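Local coordinates for protein acetylxylan esterase A (Aspergillus awamori, PDB 5X6S) that removes acetyl side groups from the xylan backbone as a secreted serine esterase of carbohydrate esterase family 1, at residues A[200-205]-A[257-262]. Numbering follows the deposited sequence.
Sequences SIDTTL and VGHTVP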
loop_
_atom_site.group_PDB
_atom_site.type_symbol
_atom_site.label_atom_id
_atom_site.label_comp_id
_atom_site.label_asym_id
_atom_site.label_seq_id
_atom_site.Cartn_x
_atom_site.Cartn_y
_atom_site.Cartn_z
ATOM N N SER A 200 -8.038 31.822 -6.566
ATOM C CA SER A 200 -8.783 32.356 -7.734
ATOM C C SER A 200 -8.029 33.423 -8.526
ATOM O O SER A 200 -8.365 33.713 -9.652
ATOM C CB SER A 200 -10.154 32.907 -7.312
ATOM O OG SER A 200 -9.996 34.115 -6.590
ATOM N N ILE A 201 -6.990 34.009 -7.938
ATOM C CA ILE A 201 -6.257 35.070 -8.600
ATOM C C ILE A 201 -4.802 34.720 -8.785
ATOM O O ILE A 201 -3.926 35.589 -8.964
ATOM C CB ILE A 201 -6.490 36.446 -7.917
ATOM C CG1 ILE A 201 -6.018 36.441 -6.471
ATOM C CG2 ILE A 201 -7.984 36.803 -7.995
ATOM C CD1 ILE A 201 -5.745 37.839 -5.917
ATOM N N ASP A 202 -4.533 33.413 -8.834
ATOM C CA ASP A 202 -3.193 32.919 -9.173
ATOM C C ASP A 202 -2.842 33.289 -10.619
ATOM O O ASP A 202 -3.543 32.895 -11.542
ATOM C CB ASP A 202 -3.194 31.402 -8.997
ATOM C CG ASP A 202 -1.795 30.805 -8.900
ATOM O OD1 ASP A 202 -0.846 31.301 -9.568
ATOM O OD2 ASP A 202 -1.668 29.824 -8.128
ATOM N N THR A 203 -1.753 34.018 -10.812
ATOM C CA THR A 203 -1.279 34.394 -12.128
ATOM C C THR A 203 0.088 33.777 -12.445
ATOM O O THR A 203 0.794 34.250 -13.321
ATOM C CB THR A 203 -1.233 35.945 -12.257
ATOM O OG1 THR A 203 -0.311 36.483 -11.321
ATOM C CG2 THR A 203 -2.618 36.536 -11.972
ATOM N N THR A 204 0.464 32.731 -11.693
ATOM C CA THR A 204 1.639 31.882 -12.009
ATOM C C THR A 204 1.143 30.550 -12.573
ATOM O O THR A 204 1.479 30.163 -13.696
ATOM C CB THR A 204 2.479 31.610 -10.751
ATOM O OG1 THR A 204 2.994 32.850 -10.256
ATOM C CG2 THR A 204 3.624 30.680 -11.050
ATOM N N LEU A 205 0.322 29.868 -11.785
ATOM C CA LEU A 205 -0.405 28.690 -12.231
ATOM C C LEU A 205 -1.881 29.048 -12.226
ATOM O O LEU A 205 -2.556 29.050 -11.172
ATOM C CB LEU A 205 -0.138 27.454 -11.348
ATOM C CG LEU A 205 1.349 27.094 -11.159
ATOM C CD1 LEU A 205 1.495 25.861 -10.318
ATOM C CD2 LEU A 205 2.065 26.965 -12.502
ATOM N N VAL A 257 -7.131 34.716 -3.327
ATOM C CA VAL A 257 -5.767 34.247 -3.008
ATOM C C VAL A 257 -5.021 33.917 -4.306
ATOM O O VAL A 257 -5.597 33.364 -5.275
ATOM C CB VAL A 257 -5.812 33.012 -2.039
ATOM C CG1 VAL A 257 -4.415 32.448 -1.718
ATOM C CG2 VAL A 257 -6.565 33.344 -0.761
ATOM N N GLY A 258 -3.764 34.321 -4.358
ATOM C CA GLY A 258 -2.906 34.040 -5.491
ATOM C C GLY A 258 -1.989 32.823 -5.296
ATOM O O GLY A 258 -2.389 31.799 -4.716
ATOM N N HIS A 259 -0.792 32.956 -5.823
ATOM C CA HIS A 259 0.206 31.895 -5.784
ATOM C C HIS A 259 1.101 32.070 -4.583
ATOM O O HIS A 259 1.797 33.073 -4.509
ATOM C CB HIS A 259 1.053 31.934 -7.061
ATOM C CG HIS A 259 1.752 30.642 -7.352
ATOM N ND1 HIS A 259 1.087 29.504 -7.753
ATOM C CD2 HIS A 259 3.061 30.305 -7.269
ATOM C CE1 HIS A 259 1.960 28.520 -7.916
ATOM N NE2 HIS A 259 3.162 28.985 -7.643
ATOM N N THR A 260 1.101 31.151 -3.616
ATOM C CA THR A 260 0.257 29.954 -3.529
ATOM C C THR A 260 -0.784 30.143 -2.415
ATOM O O THR A 260 -0.762 31.130 -1.667
ATOM C CB THR A 260 1.121 28.722 -3.106
ATOM O OG1 THR A 260 1.796 29.032 -1.888
ATOM C CG2 THR A 260 2.156 28.375 -4.143
ATOM N N VAL A 261 -1.693 29.193 -2.303
ATOM C CA VAL A 261 -2.563 29.092 -1.160
ATOM C C VAL A 261 -1.661 28.697 0.023
ATOM O O VAL A 261 -0.938 27.690 -0.058
ATOM C CB VAL A 261 -3.656 28.015 -1.340
ATOM C CG1 VAL A 261 -4.459 27.833 -0.051
ATOM C CG2 VAL A 261 -4.600 28.334 -2.523
ATOM N N PRO A 262 -1.686 29.488 1.100
ATOM C CA PRO A 262 -0.812 29.160 2.261
ATOM C C PRO A 262 -1.178 27.796 2.822
ATOM O O PRO A 262 -2.332 27.433 2.810
ATOM C CB PRO A 262 -1.166 30.223 3.324
ATOM C CG PRO A 262 -2.215 31.121 2.713
ATOM C CD PRO A 262 -2.497 30.709 1.293
HETATM O O HOH W 1 -2.971 29.503 -6.007
HETATM O O HOH W 2 -0.364 35.078 -8.017
#
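The H259 imidazole ring is packed on both faces and held at its edge. T204 lies over one face, offset toward the rim, its CB 3.8 Å from the centroid of the H259 ring in a CH-pi contact, while T260, which follows a cis peptide bond, lays its CG2 methyl over the centre of the opposite face. At the edge, in the ring plane, H259 ND1 donates to D202 OD2 at 2.8 Å, a nearly straight bond (163°) that uses the syn lone pair, although carboxylate and ring planes stand 58° apart. L205 comes in obliquely, its CG 3.6 Å from H259 CE1. With CG of D202 anti to the backbone N (chi1 -163°), the carboxylate reaches across to H259, while OD1, also beside H259, takes two bonds from its own loop. OD1 accepts from T204 N and L205 N, both at 2.9 Å; the T204 bond makes an Asx turn. A water donates to both D202 OD2 and G258 O, and a second accepts from T203 N and H259 N. Nearer the strand ends, I201 N donates to V257 O at 3.1 Å from above the carbonyl plane, tying together the loops that follow the neighbouring parallel strands 193-199 and 249-254. The far nitrogen, H259 NE2, is hydrogen-bonded to S119 OG, the probable nucleophile. The S119-H259-D202 relay has a geometry consistent with the Ser-His-Asp catalytic triad of alpha/beta-hydrolases. The D202 bond and the packing on both faces would limit rotation and tilting of the imidazole, and the two N-H groups at OD1 grip the carboxylate, an arrangement that would keep NE2 directed at the serine hydroxyl.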